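PDB 4KVF: rhamnose ABC transporter, periplasmic rhamnose-binding protein from Kribbella flavida, which probably binds a sugar such as rhamnose outside the cell membrane and delivers it to an ABC transporter for uptake. Local coordinates for residues L169-N174 against G205-Q210; K47-P52 against Y72-P77. All blocks are in the same frame, centred on the assembly; numbering follows the deposited sequence.

Contact 1: L169-N174 against G205-Q210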
# COMPACT_ATOMS: atom_id res chain seq x y z
N LEU A 169 15.72 6.52 7.60
CA LEU A 169 15.96 5.22 8.22
C LEU A 169 15.18 4.19 7.40
O LEU A 169 13.95 4.12 7.44
CB LEU A 169 15.52 5.23 9.69
CG LEU A 169 15.56 3.90 10.46
CD1 LEU A 169 16.97 3.32 10.45
CD2 LEU A 169 15.09 4.09 11.90
N SER A 170 15.91 3.42 6.60
CA SER A 170 15.28 2.52 5.65
C SER A 170 15.21 1.10 6.17
O SER A 170 15.47 0.84 7.35
CB SER A 170 16.02 2.57 4.30
OG SER A 170 15.28 1.90 3.29
N ALA A 171 14.82 0.18 5.29
CA ALA A 171 14.84 -1.24 5.59
C ALA A 171 16.24 -1.77 5.26
O ALA A 171 17.22 -1.23 5.74
CB ALA A 171 13.76 -1.97 4.78
N THR A 172 16.33 -2.80 4.42
CA THR A 172 17.63 -3.34 4.04
C THR A 172 18.22 -2.56 2.88
O THR A 172 17.47 -1.91 2.14
CB THR A 172 17.51 -4.79 3.58
OG1 THR A 172 16.65 -4.84 2.44
CG2 THR A 172 16.97 -5.66 4.70
N PRO A 173 19.55 -2.64 2.68
CA PRO A 173 20.15 -2.00 1.50
C PRO A 173 19.52 -2.41 0.16
O PRO A 173 19.41 -1.57 -0.73
CB PRO A 173 21.61 -2.44 1.57
CG PRO A 173 21.87 -2.55 3.06
CD PRO A 173 20.58 -3.12 3.63
N ASN A 174 19.12 -3.67 0.02
CA ASN A 174 18.56 -4.14 -1.25
C ASN A 174 17.03 -4.09 -1.32
O ASN A 174 16.44 -4.64 -2.25
CB ASN A 174 19.03 -5.56 -1.58
CG ASN A 174 20.52 -5.66 -1.72
OD1 ASN A 174 21.19 -4.69 -2.07
ND2 ASN A 174 21.06 -6.85 -1.45
N GLY A 205 17.85 -0.06 8.84
CA GLY A 205 17.41 -0.77 10.03
C GLY A 205 17.01 -2.21 9.73
O GLY A 205 16.73 -2.97 10.65
N ASN A 206 16.97 -2.56 8.45
CA ASN A 206 16.74 -3.94 8.00
C ASN A 206 15.39 -4.53 8.42
O ASN A 206 15.27 -5.75 8.56
CB ASN A 206 17.86 -4.86 8.49
CG ASN A 206 19.20 -4.59 7.81
OD1 ASN A 206 19.48 -3.47 7.39
ND2 ASN A 206 20.03 -5.62 7.72
N ASP A 207 14.38 -3.67 8.59
CA ASP A 207 13.07 -4.11 9.08
C ASP A 207 13.15 -4.91 10.37
O ASP A 207 12.29 -5.74 10.66
CB ASP A 207 12.32 -4.91 8.01
CG ASP A 207 11.60 -4.03 7.02
OD1 ASP A 207 11.44 -2.82 7.32
OD2 ASP A 207 11.19 -4.53 5.96
N ASP A 208 14.19 -4.64 11.15
CA ASP A 208 14.39 -5.26 12.45
C ASP A 208 14.20 -4.21 13.56
O ASP A 208 14.83 -3.15 13.53
CB ASP A 208 15.80 -5.85 12.53
CG ASP A 208 16.10 -6.44 13.89
OD1 ASP A 208 15.31 -7.28 14.38
OD2 ASP A 208 17.13 -6.06 14.49
N ASP A 209 13.33 -4.52 14.52
CA ASP A 209 12.96 -3.59 15.60
C ASP A 209 14.17 -3.03 16.33
O ASP A 209 14.35 -1.81 16.42
CB ASP A 209 12.01 -4.31 16.58
CG ASP A 209 11.26 -3.36 17.51
OD1 ASP A 209 10.97 -2.21 17.11
OD2 ASP A 209 10.95 -3.78 18.64
N GLN A 210 15.01 -3.92 16.84
CA GLN A 210 16.19 -3.54 17.61
C GLN A 210 17.25 -2.78 16.80
O GLN A 210 17.85 -1.81 17.29
CB GLN A 210 16.81 -4.77 18.27
CG GLN A 210 16.47 -4.91 19.73
CD GLN A 210 17.29 -3.98 20.61
OE1 GLN A 210 16.96 -2.80 20.76
NE2 GLN A 210 18.36 -4.50 21.19
O HOH W 1 14.06 -0.89 9.24
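G205 and N206 reach across to two successive carbonyls of the other segment. G205 N donates to S170 O at 2.9 Å, nearly straight at 164°, while N206 N reaches A171 O at 3.0 Å from well above the carbonyl plane. S170 O also accepts a hydrogen bond from a water, and the same water accepts from D207 N at 2.9 Å, so the carbonyl is held by a direct and a bridged bond. The methyl CG2 of T172 lies 3.7 Å from N206 CA, and the two side chains cross at about a right angle. The carboxylate of D207, with CG beside its backbone N (chi1 -83°), comes down on the methyl of A171, OD1 to CB 3.5 Å; its polar partner is the hydroxyl of T233. On the buried side, L169 CD1 packs 3.8 Å from G205 N. Further out, G205 to D208 form a type I' turn, closed by D208 N bonding G205 O, and D208 then caps helix 209-222. This sets the C-terminal end of strand 164-170 and the turn after it against the turn after 197-204, adjacent parallel strands joined through helix 176-189, a beta-alpha-beta crossover in a periplasmic binding protein lobe.

Contact 2: K47-P52 against Y72-P77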
# COMPACT_ATOMS: atom_id res chain seq x y z
N LYS A 47 -1.70 -12.60 -0.07
CA LYS A 47 -0.43 -13.30 0.08
C LYS A 47 -0.45 -14.30 1.24
O LYS A 47 0.05 -15.42 1.10
CB LYS A 47 0.71 -12.29 0.27
CG LYS A 47 0.86 -11.35 -0.91
CD LYS A 47 2.17 -10.59 -0.87
CE LYS A 47 2.56 -10.13 -2.25
NZ LYS A 47 3.76 -9.24 -2.21
N GLN A 48 -1.02 -13.89 2.37
CA GLN A 48 -1.17 -14.77 3.52
C GLN A 48 -2.47 -14.49 4.27
O GLN A 48 -2.78 -13.33 4.55
CB GLN A 48 0.01 -14.63 4.49
CG GLN A 48 1.28 -15.35 4.06
CD GLN A 48 2.23 -15.62 5.22
OE1 GLN A 48 1.80 -15.78 6.37
NE2 GLN A 48 3.53 -15.68 4.93
N LEU A 49 -3.22 -15.54 4.58
CA LEU A 49 -4.42 -15.41 5.40
C LEU A 49 -4.05 -15.17 6.86
O LEU A 49 -2.94 -15.51 7.29
CB LEU A 49 -5.28 -16.67 5.30
CG LEU A 49 -6.06 -16.88 4.00
CD1 LEU A 49 -6.98 -18.11 4.08
CD2 LEU A 49 -6.86 -15.63 3.72
N ASN A 50 -4.97 -14.57 7.60
CA ASN A 50 -4.90 -14.51 9.06
C ASN A 50 -3.78 -13.67 9.68
O ASN A 50 -3.06 -14.12 10.57
CB ASN A 50 -4.91 -15.93 9.66
CG ASN A 50 -6.20 -16.67 9.36
OD1 ASN A 50 -6.19 -17.77 8.79
ND2 ASN A 50 -7.33 -16.07 9.73
N ASN A 51 -3.64 -12.44 9.19
CA ASN A 51 -2.90 -11.39 9.89
C ASN A 51 -3.77 -10.13 9.85
O ASN A 51 -4.58 -9.98 8.94
CB ASN A 51 -1.54 -11.15 9.24
CG ASN A 51 -1.64 -10.71 7.80
OD1 ASN A 51 -1.89 -9.54 7.52
ND2 ASN A 51 -1.44 -11.64 6.88
N PRO A 52 -3.61 -9.23 10.85
CA PRO A 52 -4.54 -8.10 10.99
C PRO A 52 -4.64 -7.22 9.74
O PRO A 52 -5.75 -6.84 9.36
CB PRO A 52 -3.97 -7.31 12.17
CG PRO A 52 -3.21 -8.31 12.96
CD PRO A 52 -2.63 -9.26 11.95
N TYR A 72 -19.06 -13.38 -1.82
CA TYR A 72 -17.65 -13.22 -1.43
C TYR A 72 -17.01 -14.54 -1.00
O TYR A 72 -17.60 -15.31 -0.25
CB TYR A 72 -17.56 -12.18 -0.31
CG TYR A 72 -16.24 -12.09 0.43
CD1 TYR A 72 -15.20 -11.32 -0.06
CD2 TYR A 72 -16.06 -12.74 1.64
CE1 TYR A 72 -14.00 -11.21 0.62
CE2 TYR A 72 -14.86 -12.64 2.34
CZ TYR A 72 -13.84 -11.88 1.82
OH TYR A 72 -12.66 -11.79 2.51
N LYS A 73 -15.79 -14.79 -1.47
CA LYS A 73 -15.02 -15.95 -1.02
C LYS A 73 -13.59 -15.53 -0.69
O LYS A 73 -13.00 -14.69 -1.38
CB LYS A 73 -15.04 -17.04 -2.08
CG LYS A 73 -14.14 -18.22 -1.80
CD LYS A 73 -14.40 -19.34 -2.79
CE LYS A 73 -15.21 -20.47 -2.18
NZ LYS A 73 -14.36 -21.47 -1.46
N LEU A 74 -13.04 -16.10 0.37
CA LEU A 74 -11.65 -15.86 0.76
C LEU A 74 -10.93 -17.20 0.81
O LEU A 74 -11.40 -18.13 1.47
CB LEU A 74 -11.60 -15.20 2.15
CG LEU A 74 -10.23 -14.88 2.78
CD1 LEU A 74 -9.46 -13.85 1.95
CD2 LEU A 74 -10.36 -14.40 4.23
N VAL A 75 -9.82 -17.29 0.09
CA VAL A 75 -8.96 -18.48 0.15
C VAL A 75 -7.51 -18.02 0.29
O VAL A 75 -7.19 -16.86 0.06
CB VAL A 75 -9.08 -19.36 -1.13
CG1 VAL A 75 -10.54 -19.81 -1.38
CG2 VAL A 75 -8.54 -18.63 -2.34
N GLY A 76 -6.63 -18.95 0.66
CA GLY A 76 -5.22 -18.64 0.71
C GLY A 76 -4.42 -19.47 1.69
O GLY A 76 -4.98 -20.13 2.57
N PRO A 77 -3.09 -19.45 1.53
CA PRO A 77 -2.19 -20.23 2.38
C PRO A 77 -2.12 -19.57 3.74
O PRO A 77 -2.39 -18.38 3.83
CB PRO A 77 -0.84 -20.12 1.66
CG PRO A 77 -0.90 -18.77 1.03
CD PRO A 77 -2.35 -18.58 0.59
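L49 and P77 join the two backbones by one hydrogen bond, from L49 N to P77 O at 3.1 Å. It is almost straight, 172° at the hydrogen, and runs nearly along the C=O axis of the proline. The chains come nearest at two pairs, CA to CA 5.7 Å for Q48 and P77, 5.8 Å for L49 and G76. One step earlier, the carbonyl oxygen of K47 lies against the proline ring, 3.5 Å from P77 CG. Here the loop leaving strand 41-45 meets the end of strand 71-74 and the residues just after it; the two strands are neighbours in the parallel sheet, helix 52-67 makes the crossover between them, a beta-alpha-beta unit, and N51 caps its first turn. L49 carries most of the side-chain contact. Its CG stands anti to the carbonyl carbon (chi1 -74°), and the two methyls diverge: CD1 presses on the backbone, 3.2 Å from G76 O, whereas CD2 meets the branch of L74, 3.6 Å from its CG. The two side chains run antiparallel, one alongside the other, and L74 also rests on V58 of the helix. An alanine in place of L49 would probably open a gap beside L74 and G76. G76 itself has backbone angles at which a CB would collide with the carbonyl oxygen of V75, and that CB would also sit about 3.1 Å from L49 CG.

Contact 2 comes first along the chain: both of its segments precede those of contact 1. Their centres lie 27 Å apart, with the nearest atoms about 12 Å from each other. Each belongs to a different parallel sheet: contact 2 to the six-stranded one, at edge strand 71-74, one of two, and the neighbouring 41-45; contact 1 to the four-stranded one, at edge strand 197-204, likewise one of two, and the neighbouring 164-170. Both join the C-terminal ends of two adjacent strands, and the turns after them, linked through helix 52-67 or 176-189. The same principle is met twice, once in each lobe of the periplasmic binding protein architecture, whose ligands are typically held between the lobes.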